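Local coordinates for possible atls1-like light-inducible protein (Prochlorococcus marinus, PDB 2XCZ), which is a cyanobacterial member of the macrophage migration inhibitory factor (MIF) family, a small alpha/beta protein that assembles as a trimer, at residues E22-L27 against K33-V38; G82-E85 against G89-A92. One frame throughout, in Å; residues are numbered along the deposited sequence.

Contact 1. Residues E22-L27 against K33-V38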
# COMPACT_ATOMS: atom_id res chain seq x y z
N GLU A 22 -11.50 1.20 18.09
CA GLU A 22 -12.58 2.16 17.98
C GLU A 22 -12.89 2.46 16.51
O GLU A 22 -14.05 2.45 16.11
CB GLU A 22 -12.24 3.43 18.73
CG GLU A 22 -13.39 4.42 18.80
CD GLU A 22 -12.98 5.77 19.37
OE1 GLU A 22 -13.63 6.78 19.03
OE2 GLU A 22 -12.00 5.82 20.14
N LEU A 23 -11.85 2.71 15.72
CA LEU A 23 -12.02 2.87 14.28
C LEU A 23 -12.70 1.66 13.60
O LEU A 23 -13.54 1.83 12.70
CB LEU A 23 -10.66 3.17 13.63
CG LEU A 23 -10.64 3.41 12.12
CD1 LEU A 23 -11.60 4.52 11.72
CD2 LEU A 23 -9.22 3.69 11.65
N SER A 24 -12.34 0.46 14.03
CA SER A 24 -12.87 -0.79 13.50
C SER A 24 -14.39 -0.91 13.69
O SER A 24 -15.11 -1.21 12.73
CB SER A 24 -12.15 -1.98 14.16
OG SER A 24 -12.69 -3.21 13.72
N SER A 25 -14.87 -0.68 14.91
CA SER A 25 -16.31 -0.75 15.18
C SER A 25 -17.11 0.35 14.45
O SER A 25 -18.17 0.07 13.89
CB SER A 25 -16.59 -0.72 16.68
OG SER A 25 -15.79 0.26 17.30
N LYS A 26 -16.58 1.57 14.45
CA LYS A 26 -17.19 2.69 13.74
C LYS A 26 -17.31 2.43 12.24
O LYS A 26 -18.36 2.67 11.64
CB LYS A 26 -16.44 3.99 14.01
CG LYS A 26 -16.55 4.40 15.49
CD LYS A 26 -16.01 5.78 15.77
CE LYS A 26 -16.58 6.27 17.10
NZ LYS A 26 -16.05 7.60 17.47
N LEU A 27 -16.23 1.92 11.66
CA LEU A 27 -16.24 1.59 10.24
C LEU A 27 -17.20 0.44 9.90
O LEU A 27 -17.89 0.49 8.88
CB LEU A 27 -14.82 1.33 9.69
CG LEU A 27 -14.72 1.21 8.16
CD1 LEU A 27 -15.06 2.53 7.46
CD2 LEU A 27 -13.34 0.72 7.73
N LYS A 33 -21.17 -3.60 7.60
CA LYS A 33 -20.45 -4.87 7.57
C LYS A 33 -20.29 -5.42 8.99
O LYS A 33 -20.09 -4.64 9.93
CB LYS A 33 -19.07 -4.69 6.94
CG LYS A 33 -19.11 -4.23 5.50
CD LYS A 33 -18.85 -5.38 4.55
CE LYS A 33 -18.81 -4.89 3.11
NZ LYS A 33 -18.30 -5.94 2.18
N PRO A 34 -20.36 -6.76 9.14
CA PRO A 34 -20.00 -7.35 10.42
C PRO A 34 -18.57 -6.98 10.78
O PRO A 34 -17.67 -7.07 9.90
CB PRO A 34 -20.10 -8.87 10.16
CG PRO A 34 -20.89 -9.02 8.92
CD PRO A 34 -20.66 -7.77 8.11
N GLU A 35 -18.34 -6.56 12.02
CA GLU A 35 -16.99 -6.18 12.43
C GLU A 35 -15.98 -7.32 12.30
O GLU A 35 -14.78 -7.06 12.14
CB GLU A 35 -16.94 -5.58 13.82
CG GLU A 35 -15.64 -4.80 14.03
CD GLU A 35 -15.46 -4.27 15.43
OE1 GLU A 35 -14.33 -3.88 15.75
OE2 GLU A 35 -16.45 -4.25 16.20
N LYS A 36 -16.46 -8.56 12.36
CA LYS A 36 -15.62 -9.74 12.08
C LYS A 36 -14.71 -9.51 10.86
O LYS A 36 -13.54 -9.90 10.87
CB LYS A 36 -16.47 -10.98 11.85
CG LYS A 36 -15.67 -12.24 11.61
CD LYS A 36 -16.56 -13.36 11.10
CE LYS A 36 -15.78 -14.62 10.75
NZ LYS A 36 -15.12 -15.21 11.95
N TYR A 37 -15.27 -8.87 9.84
CA TYR A 37 -14.57 -8.74 8.55
C TYR A 37 -13.76 -7.47 8.37
O TYR A 37 -13.18 -7.25 7.32
CB TYR A 37 -15.56 -8.92 7.39
CG TYR A 37 -16.12 -10.32 7.33
CD1 TYR A 37 -15.32 -11.40 6.95
CD2 TYR A 37 -17.44 -10.57 7.69
CE1 TYR A 37 -15.83 -12.71 6.92
CE2 TYR A 37 -17.96 -11.88 7.66
CZ TYR A 37 -17.15 -12.94 7.28
OH TYR A 37 -17.67 -14.22 7.25
N VAL A 38 -13.70 -6.64 9.41
CA VAL A 38 -12.93 -5.40 9.31
C VAL A 38 -11.48 -5.61 9.73
O VAL A 38 -11.20 -6.10 10.83
CB VAL A 38 -13.54 -4.26 10.18
CG1 VAL A 38 -12.67 -3.00 10.14
CG2 VAL A 38 -14.95 -3.94 9.74
O HOH W 1 -10.79 -4.97 13.26
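Glu-35 reaches back from the loop to helix 16-31 and accepts a hydrogen bond from the hydroxyl of Ser-24, 2.7 Å from OG to OE1. Its CG lies opposite the backbone N (chi1 -161°) and the chain beyond is extended, which carries the carboxylate to the helix surface. The serine meets OE1 on the anti side, 19° out of the carboxylate plane. The other oxygen, OE2, lies alongside the next helical residue, 3.6 Å from CB of Ser-25. The N-H of Ser-25 is not a second donor, because its angle to OE1 is poor. Residues 35-37 form a short 3-10 segment, held by Tyr-37 N to Pro-34 O and Val-38 N to Glu-35 O. In the MIF fold, two helices pack on a four-stranded mixed sheet, and this turn lies in the connection from helix 16-31 to strand 39-43. The carbonyls of Lys-36 and Tyr-37 are hydrogen-bonded to the hydroxyls of Ser-51 and Tyr-96 of the second subunit. At Val-38 the loop returns to the helix: CG1 sits 3.6 Å from Ser-24 OG and, more loosely, 4.5 Å from Leu-27 CD2. A water donates to both Ser-24 OG (2.6 Å) and the carbonyl O of Val-38 (2.7 Å), so the buried serine hydroxyl gives its proton to Glu-35 and receives one from the water.

Contact 2. Residues G82-E85 against G89-A92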
# COMPACT_ATOMS: atom_id res chain seq x y z
N GLY A 82 -11.86 12.65 10.93
CA GLY A 82 -12.22 13.07 12.29
C GLY A 82 -11.54 12.24 13.37
O GLY A 82 -10.99 12.79 14.35
N HIS A 83 -11.55 10.92 13.18
CA HIS A 83 -10.94 9.99 14.12
C HIS A 83 -9.42 10.23 14.21
O HIS A 83 -8.84 10.27 15.30
CB HIS A 83 -11.23 8.54 13.70
CG HIS A 83 -10.93 7.53 14.76
ND1 HIS A 83 -11.76 7.32 15.84
CD2 HIS A 83 -9.88 6.69 14.92
CE1 HIS A 83 -11.23 6.39 16.62
NE2 HIS A 83 -10.09 5.98 16.07
N ILE A 84 -8.79 10.43 13.05
CA ILE A 84 -7.35 10.65 13.01
C ILE A 84 -6.94 12.02 13.59
O ILE A 84 -5.94 12.12 14.29
CB ILE A 84 -6.78 10.41 11.59
CG1 ILE A 84 -6.89 8.91 11.25
CG2 ILE A 84 -5.33 10.90 11.51
CD1 ILE A 84 -6.69 8.57 9.79
N GLU A 85 -7.73 13.05 13.29
CA GLU A 85 -7.55 14.39 13.86
C GLU A 85 -7.54 14.34 15.38
O GLU A 85 -6.64 14.87 16.02
CB GLU A 85 -8.70 15.29 13.44
CG GLU A 85 -8.44 16.17 12.25
CD GLU A 85 -9.24 17.46 12.31
OE1 GLU A 85 -8.78 18.47 11.75
OE2 GLU A 85 -10.33 17.47 12.93
N GLY A 89 -3.73 13.84 16.25
CA GLY A 89 -3.46 15.27 16.15
C GLY A 89 -3.01 15.70 14.76
O GLY A 89 -2.27 16.68 14.62
N ILE A 90 -3.44 14.96 13.74
CA ILE A 90 -3.14 15.33 12.36
C ILE A 90 -4.36 16.06 11.81
O ILE A 90 -5.47 15.52 11.82
CB ILE A 90 -2.83 14.08 11.47
CG1 ILE A 90 -1.65 13.31 12.06
CG2 ILE A 90 -2.55 14.50 10.02
CD1 ILE A 90 -1.36 11.97 11.37
N PRO A 91 -4.17 17.30 11.34
CA PRO A 91 -5.25 18.12 10.81
C PRO A 91 -5.91 17.41 9.63
O PRO A 91 -5.20 16.79 8.83
CB PRO A 91 -4.53 19.37 10.30
CG PRO A 91 -3.21 19.37 10.95
CD PRO A 91 -2.85 17.95 11.18
N ALA A 92 -7.23 17.50 9.53
CA ALA A 92 -7.95 16.83 8.44
C ALA A 92 -7.48 17.29 7.06
O ALA A 92 -7.52 16.52 6.09
CB ALA A 92 -9.46 17.01 8.60
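Glu-85 folds its side chain along the loop that follows its own helix, and each carbon on the way meets something there. CB lies 3.6 Å from the carbonyl O of Ile-90, and CG comes closer to the same oxygen, at 3.1 Å. The first torsion is unusual (chi1 -97°), well off a staggered position, and the rest of the chain runs out extended past Ile-90 to Ala-92. There CD rests 3.7 Å from the methyl of Ala-92, and OE1 takes the N-H of Ala-92 at 2.9 Å in a fairly straight bond, 161° at the hydrogen. The donor comes in on the anti side of OE1, 28° out of the carboxylate plane. At the backbone, Gly-89 N makes a weak hydrogen bond to Glu-85 O where the chain leaves helix 72-88 with positive phi. On the sheet side, Ile-84 and Ile-90 lie side by side, CG2 of the former 4.0 Å from CB of the latter, and both reach Ile-95 of the next strand. The chemistry is thus divided: an apolar pair fastens the turn to the core, while at the more exposed side the amide N-H of Ala-92 finds its acceptor in OE1, which ties the loop back to the helix.

Contacts 1 and 2 play matching parts in the fold: in each, a glutamate carboxylate bridges a helix and the loop that leads from it into a strand, but in contact 1 the loop supplies the acid and in contact 2 the helix does. Their centres are 19 Å apart, yet the two helices touch between them, with Glu-22 CD 3.3 Å from CE1 of His-83, whose NE2 is hydrogen-bonded to the carbonyl of Leu-19. Contact 1 adjoins the second subunit and contact 2 the third, through Ala-92 on Asn-110 of that chain. Beside contact 1, Val-38 and Lys-33 pack on Pro-2, the first modelled residue; in MIF relatives the corresponding proline lies in a pocket at a subunit interface. Lys-33 NZ is hydrogen-bonded to PEG, probably from the crystallisation liquor.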